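Local atomic coordinates of phosphoenolpyruvate-protein phosphotransferase (Coxiella burnetii, PDB entry 3TRC), a protein that probably transfers the phosphoryl group of phosphoenolpyruvate to a histidine of a partner protein, and is represented here by its GAF domain. Residues A[25-30]-A[43-48]; A[55-60]-A[66-71]; A[89-94]-A[143-148]. All coordinates share one frame; numbering follows the deposited sequence. Where two conformers were deposited one is given.

Contact 1: A[25-30]-A[43-48]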
# COMPACT_ATOMS: atom_id res chain seq x y z
N GLN A 25 11.80 -12.28 3.95
CA GLN A 25 10.82 -12.89 3.07
C GLN A 25 10.05 -11.83 2.28
O GLN A 25 9.74 -12.03 1.11
CB GLN A 25 9.86 -13.80 3.84
CG GLN A 25 10.40 -15.19 4.06
CD GLN A 25 10.60 -15.94 2.76
OE1 GLN A 25 11.72 -16.13 2.31
NE2 GLN A 25 9.50 -16.35 2.14
N ALA A 26 9.74 -10.71 2.93
CA ALA A 26 9.01 -9.64 2.24
C ALA A 26 9.85 -9.07 1.11
O ALA A 26 9.34 -8.84 0.01
CB ALA A 26 8.61 -8.55 3.21
N LEU A 27 11.12 -8.83 1.38
CA LEU A 27 12.01 -8.26 0.39
C LEU A 27 12.19 -9.21 -0.79
O LEU A 27 12.17 -8.80 -1.95
CB LEU A 27 13.38 -7.93 1.01
CG LEU A 27 13.35 -6.99 2.21
CD1 LEU A 27 14.76 -6.67 2.68
CD2 LEU A 27 12.58 -5.72 1.88
N LYS A 28 12.37 -10.49 -0.48
CA LYS A 28 12.62 -11.47 -1.53
C LYS A 28 11.38 -11.64 -2.41
O LYS A 28 11.48 -11.85 -3.62
CB LYS A 28 13.08 -12.80 -0.94
CG LYS A 28 14.37 -12.66 -0.13
CD LYS A 28 15.13 -13.96 -0.00
CE LYS A 28 16.50 -13.70 0.60
NZ LYS A 28 17.13 -12.48 0.01
N LEU A 29 10.22 -11.54 -1.78
CA LEU A 29 8.94 -11.66 -2.47
C LEU A 29 8.78 -10.51 -3.45
O LEU A 29 8.39 -10.70 -4.61
CB LEU A 29 7.83 -11.63 -1.42
CG LEU A 29 6.34 -11.54 -1.74
CD1 LEU A 29 5.57 -11.82 -0.46
CD2 LEU A 29 5.96 -10.19 -2.30
N VAL A 30 9.10 -9.31 -2.99
CA VAL A 30 8.97 -8.11 -3.80
C VAL A 30 9.83 -8.12 -5.07
O VAL A 30 9.33 -7.84 -6.15
CB VAL A 30 9.23 -6.84 -2.95
CG1 VAL A 30 9.34 -5.61 -3.83
CG2 VAL A 30 8.12 -6.68 -1.90
N CYS A 43 15.46 -6.94 -10.48
CA CYS A 43 15.03 -6.04 -9.42
C CYS A 43 15.86 -6.35 -8.20
O CYS A 43 16.02 -7.51 -7.82
CB CYS A 43 13.54 -6.22 -9.13
SG CYS A 43 12.91 -5.09 -7.88
N SER A 44 16.41 -5.30 -7.59
CA SER A 44 17.28 -5.43 -6.43
C SER A 44 16.87 -4.45 -5.35
O SER A 44 16.37 -3.37 -5.64
CB SER A 44 18.74 -5.18 -6.83
OG SER A 44 19.15 -6.09 -7.84
N LEU A 45 17.09 -4.84 -4.10
CA LEU A 45 16.75 -3.99 -2.97
C LEU A 45 17.99 -3.86 -2.10
O LEU A 45 18.59 -4.85 -1.69
CB LEU A 45 15.59 -4.60 -2.18
CG LEU A 45 14.87 -3.67 -1.21
CD1 LEU A 45 13.44 -4.15 -0.96
CD2 LEU A 45 15.64 -3.54 0.09
N PHE A 46 18.39 -2.61 -1.85
CA PHE A 46 19.56 -2.31 -1.04
C PHE A 46 19.09 -1.67 0.25
O PHE A 46 18.13 -0.90 0.26
CB PHE A 46 20.48 -1.32 -1.76
CG PHE A 46 21.15 -1.88 -2.98
CD1 PHE A 46 20.52 -1.86 -4.21
CD2 PHE A 46 22.43 -2.41 -2.90
CE1 PHE A 46 21.14 -2.37 -5.35
CE2 PHE A 46 23.06 -2.92 -4.02
CZ PHE A 46 22.43 -2.90 -5.24
N ILE A 47 19.79 -1.97 1.34
CA ILE A 47 19.50 -1.31 2.60
C ILE A 47 20.72 -0.52 3.06
O ILE A 47 21.86 -0.97 2.90
CB ILE A 47 19.06 -2.32 3.68
CG1 ILE A 47 17.73 -2.97 3.26
CG2 ILE A 47 18.89 -1.64 5.02
CD1 ILE A 47 17.07 -3.78 4.36
N CYS A 48 20.48 0.68 3.60
CA CYS A 48 21.58 1.51 4.09
C CYS A 48 22.28 0.91 5.30
O CYS A 48 21.63 0.45 6.24
CB CYS A 48 21.06 2.89 4.48
SG CYS A 48 20.41 3.83 3.12
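Leu27 of helix 23-37 presses both of its methyl branches onto strand 42-49, where Leu45 and Ile47 receive them. This is helix-on-sheet packing in the core of the GAF domain. The backbones come no nearer than 7.2 Å, between Leu27 CA and Leu45 CA, so side chains bridge the whole gap. The tightest spot is Leu27 CD2 against Leu45 CD1 at 3.4 Å, closer than ordinary van der Waals contact between carbons. Leu27 CD1 also lies 4.2 Å from Leu45 CD2, and the two leucines meet at about a right angle, branch ends against branch ends. Leu45 reaches this position because its CG is anti to the backbone N (chi1 -164°), whereas Leu27 places CG beside its own N and opposite the carbonyl carbon (chi1 -57°). Further along the strand the fit relaxes: Leu27 CD1 and Ile47 CD1 are 4.1 Å apart.

The contact thins out on its flanks. Val30 CG1 stays 5.2 Å from Leu45 CD1, and Val30 spends its surface on Leu151 and Leu155 of helix 142-164 and on Ile13 and Val17 of helix 3-19. Cys43 turns its side chain toward the helix, and a disulfide between Cys43 and Cys35 is seen in a crystal structure of this protein. Gln25 is exposed; Lys28 starts away from strand 42-49, but its NZ makes a weak hydrogen bond to Met58 O of strand 54-61.

Some 186 Å² is buried, and the three residues that touch are all buried and aliphatic. With no polar pair between the two segments, shape matching and exclusion of water hold helix to strand here.

Contact 2: A[55-60]-A[66-71]. With NA (sodium ion), chain C.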
# COMPACT_ATOMS: atom_id res chain seq x y z
N TYR A 55 25.51 1.14 0.82
CA TYR A 55 24.30 0.38 0.55
C TYR A 55 24.67 -1.09 0.48
O TYR A 55 25.65 -1.44 -0.16
CB TYR A 55 23.73 0.80 -0.79
CG TYR A 55 23.35 2.25 -0.83
CD1 TYR A 55 22.24 2.68 -0.12
CD2 TYR A 55 24.09 3.17 -1.54
CE1 TYR A 55 21.86 3.98 -0.13
CE2 TYR A 55 23.71 4.51 -1.55
CZ TYR A 55 22.58 4.89 -0.83
OH TYR A 55 22.13 6.18 -0.79
N VAL A 56 23.87 -1.94 1.12
CA VAL A 56 24.12 -3.38 1.07
C VAL A 56 22.99 -4.09 0.33
O VAL A 56 21.82 -3.88 0.63
CB VAL A 56 24.21 -3.97 2.49
CG1 VAL A 56 24.57 -5.46 2.41
CG2 VAL A 56 25.23 -3.21 3.30
N LEU A 57 23.33 -4.91 -0.65
CA LEU A 57 22.30 -5.65 -1.37
C LEU A 57 21.63 -6.63 -0.42
O LEU A 57 22.31 -7.44 0.23
CB LEU A 57 22.92 -6.40 -2.55
CG LEU A 57 21.92 -7.21 -3.38
CD1 LEU A 57 20.97 -6.27 -4.12
CD2 LEU A 57 22.67 -8.11 -4.36
N MSE A 58 20.31 -6.58 -0.33
CA MSE A 58 19.59 -7.44 0.61
C MSE A 58 18.59 -8.40 -0.05
O MSE A 58 18.10 -9.34 0.58
CB MSE A 58 18.93 -6.60 1.71
CG MSE A 58 19.93 -5.96 2.68
SE MSE A 58 21.08 -7.25 3.61
CE MSE A 58 19.73 -8.01 4.78
N ALA A 59 18.31 -8.17 -1.33
CA ALA A 59 17.46 -9.07 -2.11
C ALA A 59 17.64 -8.77 -3.59
O ALA A 59 17.83 -7.61 -3.97
CB ALA A 59 16.00 -8.89 -1.72
N THR A 60 17.60 -9.80 -4.42
CA THR A 60 17.69 -9.59 -5.85
C THR A 60 17.00 -10.69 -6.62
O THR A 60 16.95 -11.85 -6.20
CB THR A 60 19.15 -9.45 -6.34
OG1 THR A 60 19.16 -8.99 -7.70
CG2 THR A 60 19.89 -10.79 -6.26
N LYS A 66 24.55 -14.88 -4.82
CA LYS A 66 25.55 -14.89 -3.76
C LYS A 66 25.91 -13.47 -3.35
O LYS A 66 26.45 -13.25 -2.27
CB LYS A 66 26.80 -15.68 -4.16
CG LYS A 66 27.65 -16.07 -2.96
CD LYS A 66 29.01 -16.63 -3.35
CE LYS A 66 29.89 -16.82 -2.12
NZ LYS A 66 31.26 -17.31 -2.46
N GLN A 67 25.59 -12.50 -4.20
CA GLN A 67 25.86 -11.10 -3.88
C GLN A 67 24.95 -10.60 -2.77
O GLN A 67 25.23 -9.58 -2.15
CB GLN A 67 25.73 -10.20 -5.11
CG GLN A 67 26.79 -10.40 -6.17
CD GLN A 67 28.17 -9.91 -5.75
OE1 GLN A 67 28.36 -9.39 -4.65
NE2 GLN A 67 29.15 -10.10 -6.63
N VAL A 68 23.85 -11.30 -2.53
CA VAL A 68 22.93 -10.86 -1.48
C VAL A 68 23.62 -10.92 -0.12
O VAL A 68 24.18 -11.95 0.26
CB VAL A 68 21.64 -11.70 -1.46
CG1 VAL A 68 20.79 -11.34 -0.24
CG2 VAL A 68 20.85 -11.48 -2.75
N GLY A 69 23.58 -9.80 0.61
CA GLY A 69 24.22 -9.71 1.90
C GLY A 69 25.68 -9.33 1.80
O GLY A 69 26.35 -9.13 2.82
N LYS A 70 26.18 -9.21 0.57
CA LYS A 70 27.61 -9.01 0.32
C LYS A 70 27.94 -7.77 -0.52
O LYS A 70 28.86 -7.02 -0.19
CB LYS A 70 28.20 -10.25 -0.35
CG LYS A 70 27.99 -11.54 0.44
CD LYS A 70 28.69 -11.47 1.79
CE LYS A 70 28.44 -12.72 2.63
NZ LYS A 70 29.03 -12.59 3.99
N LEU A 71 27.21 -7.56 -1.61
CA LEU A 71 27.49 -6.43 -2.50
C LEU A 71 27.27 -5.11 -1.77
O LEU A 71 26.19 -4.84 -1.26
CB LEU A 71 26.61 -6.50 -3.74
CG LEU A 71 26.77 -5.33 -4.72
CD1 LEU A 71 28.19 -5.27 -5.27
CD2 LEU A 71 25.76 -5.45 -5.84
NA NA C . 23.85 8.00 -1.74
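Leu57 and Val68 carry most of this contact at the side of the antiparallel GAF sheet, where the loop after strand 54-61 turns back along it to enter strand 72-74. The first torsion of Leu57 sends CG toward the loop, anti to the backbone N (chi1 -180°), and the second then turns CD2 over the Gln67 peptide, 3.7 Å from Gln67 O. Its CB meanwhile rests 3.9 Å from Leu71 CB. Val68 works with two separate branches. Its CG1 sits against the strand backbone, 3.5 Å from Met58 O, and its CG2 meets Thr60 CG2 at 3.7 Å, the two side chains crossing obliquely. Thr60 thus gives its methyl to this contact, while Thr60 OG1 is hydrogen-bonded to Ser44 OG in the neighbouring strand 42-49. Where Val68 lies, the strand carries a classic beta bulge: Met58, a selenomethionine in the crystal, and Ala59 both face Leu45.

Backbone bonds fix the frame under these side chains. Leu57 N donates to Leu71 O at 2.9 Å in a nearly straight bond (168° at the hydrogen). Leu57 O in turn takes Gly69 N at 2.7 Å, with the donor tilted 26° from the carbonyl plane. One residue thus clamps the returning loop through both its backbone polar groups. The turn is tightened from within, since Gln67 O accepts from both Lys70 N and Leu71 N.

Tyr55 heads away from the loop into the sodium site, which Gly81 and Glu85 help to complete. The ion lies in the ring plane at its edge, 2.7 Å from Tyr55 OH.

Contact 3: A[89-94]-A[143-148]; sequences PINLAD and EEEAFC
Asn91 and Glu145 join strand 90-92, an outermost strand of the antiparallel GAF sheet within this chain, to helix 142-164 through a single amide-carboxylate hydrogen bond. The backbones stay well apart, with 8.1 Å between Asn91 CA and Glu145 CA, so the long Glu145 side chain covers most of the gap, at a partly exposed margin where 131 Å² is buried.

Along the helix, Glu143 turns off toward the amino-terminal part of the chain, its OE2 bonded to Asn2 N, and packs on Met4 of the second subunit. Glu144 uses OE2 to accept from Ala141 N, just before the helix. Glu145 is the residue that crosses. Its CG is anti to the backbone N (chi1 -176°) and the chain stays extended beyond it, which carries the carboxylate out to the strand. There the two oxygens divide their tasks. OE2 lies at the CB-CG edge of the Pro89 ring, 3.5 Å from Pro89 CB and 3.6 Å from Pro89 CG, a non-bonded contact in which the side chains cross at about a right angle. OE1 takes the Asn91 amide. Past Glu145 the helix faces elsewhere: Ala146 meets Leu7 of the second subunit, Phe147 packs on helix 3-19, and Cys148 on Leu116 and Ile118 of strand 114-122.

Asn91 ND2 has two acceptors, Glu145 OE1 and Phe140 O. Toward the helix, Asn91 ND2 reaches Glu145 OE1 at 3.0 Å with 170° at the hydrogen, meeting the oxygen on its anti side and tilted out of the carboxylate plane, while the amide and carboxylate planes stand 60° apart.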
# COMPACT_ATOMS: atom_id res chain seq x y z
N PRO A 89 13.11 9.57 -7.54
CA PRO A 89 13.36 8.51 -8.52
C PRO A 89 14.23 8.98 -9.68
O PRO A 89 14.17 10.14 -10.09
CB PRO A 89 11.95 8.15 -9.02
CG PRO A 89 11.03 8.60 -7.93
CD PRO A 89 11.67 9.82 -7.35
N ILE A 90 15.04 8.07 -10.20
CA ILE A 90 15.75 8.28 -11.45
C ILE A 90 15.25 7.22 -12.43
O ILE A 90 15.36 6.02 -12.17
CB ILE A 90 17.28 8.21 -11.29
CG1 ILE A 90 17.75 9.28 -10.29
CG2 ILE A 90 17.97 8.40 -12.63
CD1 ILE A 90 19.27 9.33 -10.12
N ASN A 91 14.70 7.68 -13.54
CA ASN A 91 14.04 6.82 -14.53
C ASN A 91 14.69 7.07 -15.89
O ASN A 91 14.54 8.15 -16.47
CB ASN A 91 12.56 7.19 -14.57
CG ASN A 91 11.71 6.23 -15.38
OD1 ASN A 91 12.21 5.48 -16.22
ND2 ASN A 91 10.40 6.26 -15.14
N LEU A 92 15.43 6.08 -16.39
CA LEU A 92 16.22 6.26 -17.60
C LEU A 92 15.98 5.14 -18.61
O LEU A 92 15.67 4.01 -18.23
CB LEU A 92 17.71 6.29 -17.25
CG LEU A 92 18.12 7.29 -16.17
CD1 LEU A 92 19.54 7.01 -15.68
CD2 LEU A 92 17.99 8.71 -16.68
N ALA A 93 16.14 5.45 -19.89
CA ALA A 93 16.03 4.45 -20.94
C ALA A 93 17.35 3.70 -21.16
O ALA A 93 17.34 2.54 -21.59
CB ALA A 93 15.58 5.09 -22.24
N ASP A 94 18.47 4.35 -20.87
CA ASP A 94 19.77 3.72 -21.07
C ASP A 94 20.77 4.14 -19.99
O ASP A 94 21.58 5.05 -20.19
CB ASP A 94 20.31 4.08 -22.46
CG ASP A 94 21.23 3.01 -23.03
OD1 ASP A 94 21.78 2.19 -22.25
OD2 ASP A 94 21.42 2.99 -24.26
N GLU A 143 2.71 4.73 -14.93
CA GLU A 143 2.04 3.84 -13.99
C GLU A 143 3.04 2.88 -13.33
O GLU A 143 2.83 2.45 -12.20
CB GLU A 143 0.90 3.06 -14.65
CG GLU A 143 1.33 2.04 -15.72
CD GLU A 143 1.47 2.64 -17.11
OE1 GLU A 143 1.66 3.87 -17.25
OE2 GLU A 143 1.38 1.87 -18.09
N GLU A 144 4.11 2.56 -14.04
CA GLU A 144 5.14 1.69 -13.49
C GLU A 144 5.86 2.41 -12.37
O GLU A 144 6.11 1.85 -11.31
CB GLU A 144 6.15 1.29 -14.56
CG GLU A 144 5.55 0.52 -15.73
CD GLU A 144 6.64 -0.04 -16.63
OE1 GLU A 144 7.17 -1.12 -16.29
OE2 GLU A 144 6.97 0.61 -17.65
N GLU A 145 6.22 3.67 -12.61
CA GLU A 145 6.91 4.44 -11.59
C GLU A 145 6.00 4.66 -10.37
O GLU A 145 6.43 4.46 -9.24
CB GLU A 145 7.43 5.77 -12.14
CG GLU A 145 8.23 6.56 -11.12
CD GLU A 145 8.83 7.83 -11.68
OE1 GLU A 145 9.13 7.88 -12.89
OE2 GLU A 145 9.02 8.78 -10.89
N ALA A 146 4.75 5.04 -10.61
CA ALA A 146 3.80 5.26 -9.52
C ALA A 146 3.61 4.00 -8.68
O ALA A 146 3.56 4.04 -7.45
CB ALA A 146 2.47 5.76 -10.07
N PHE A 147 3.49 2.87 -9.36
CA PHE A 147 3.39 1.58 -8.70
C PHE A 147 4.60 1.32 -7.81
O PHE A 147 4.46 0.98 -6.63
CB PHE A 147 3.28 0.48 -9.74
CG PHE A 147 3.44 -0.90 -9.19
CD1 PHE A 147 2.40 -1.53 -8.54
CD2 PHE A 147 4.65 -1.56 -9.32
CE1 PHE A 147 2.55 -2.79 -8.03
CE2 PHE A 147 4.80 -2.83 -8.81
CZ PHE A 147 3.76 -3.44 -8.17
N CYS A 148 5.79 1.48 -8.37
CA CYS A 148 7.02 1.20 -7.64
C CYS A 148 7.24 2.17 -6.47
O CYS A 148 7.74 1.78 -5.41
CB CYS A 148 8.22 1.20 -8.59
SG CYS A 148 8.32 -0.19 -9.73

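In the fold
All three contacts reach the same sheet but differ in burial. Contact 1 is core, its centre about 7 Å from the chain centre and its touching residues all buried; contact 2 is partly buried and contact 3 lies at the surface, both with centres about 11 Å from the chain centre, on opposite sides of it, and about 22 Å from each other. Contacts 1 and 2 are direct neighbours: strands 42-49 and 54-61 are paired, with Leu45 O 2.8 Å from Met58 N. Contact 3 touches neither. Chemistry follows position: aliphatic packing in the interior, backbone hydrogen bonds with apolar cover at the returning loop, and a polar side-chain bond at the surface, where 143-148 also meets the second subunit.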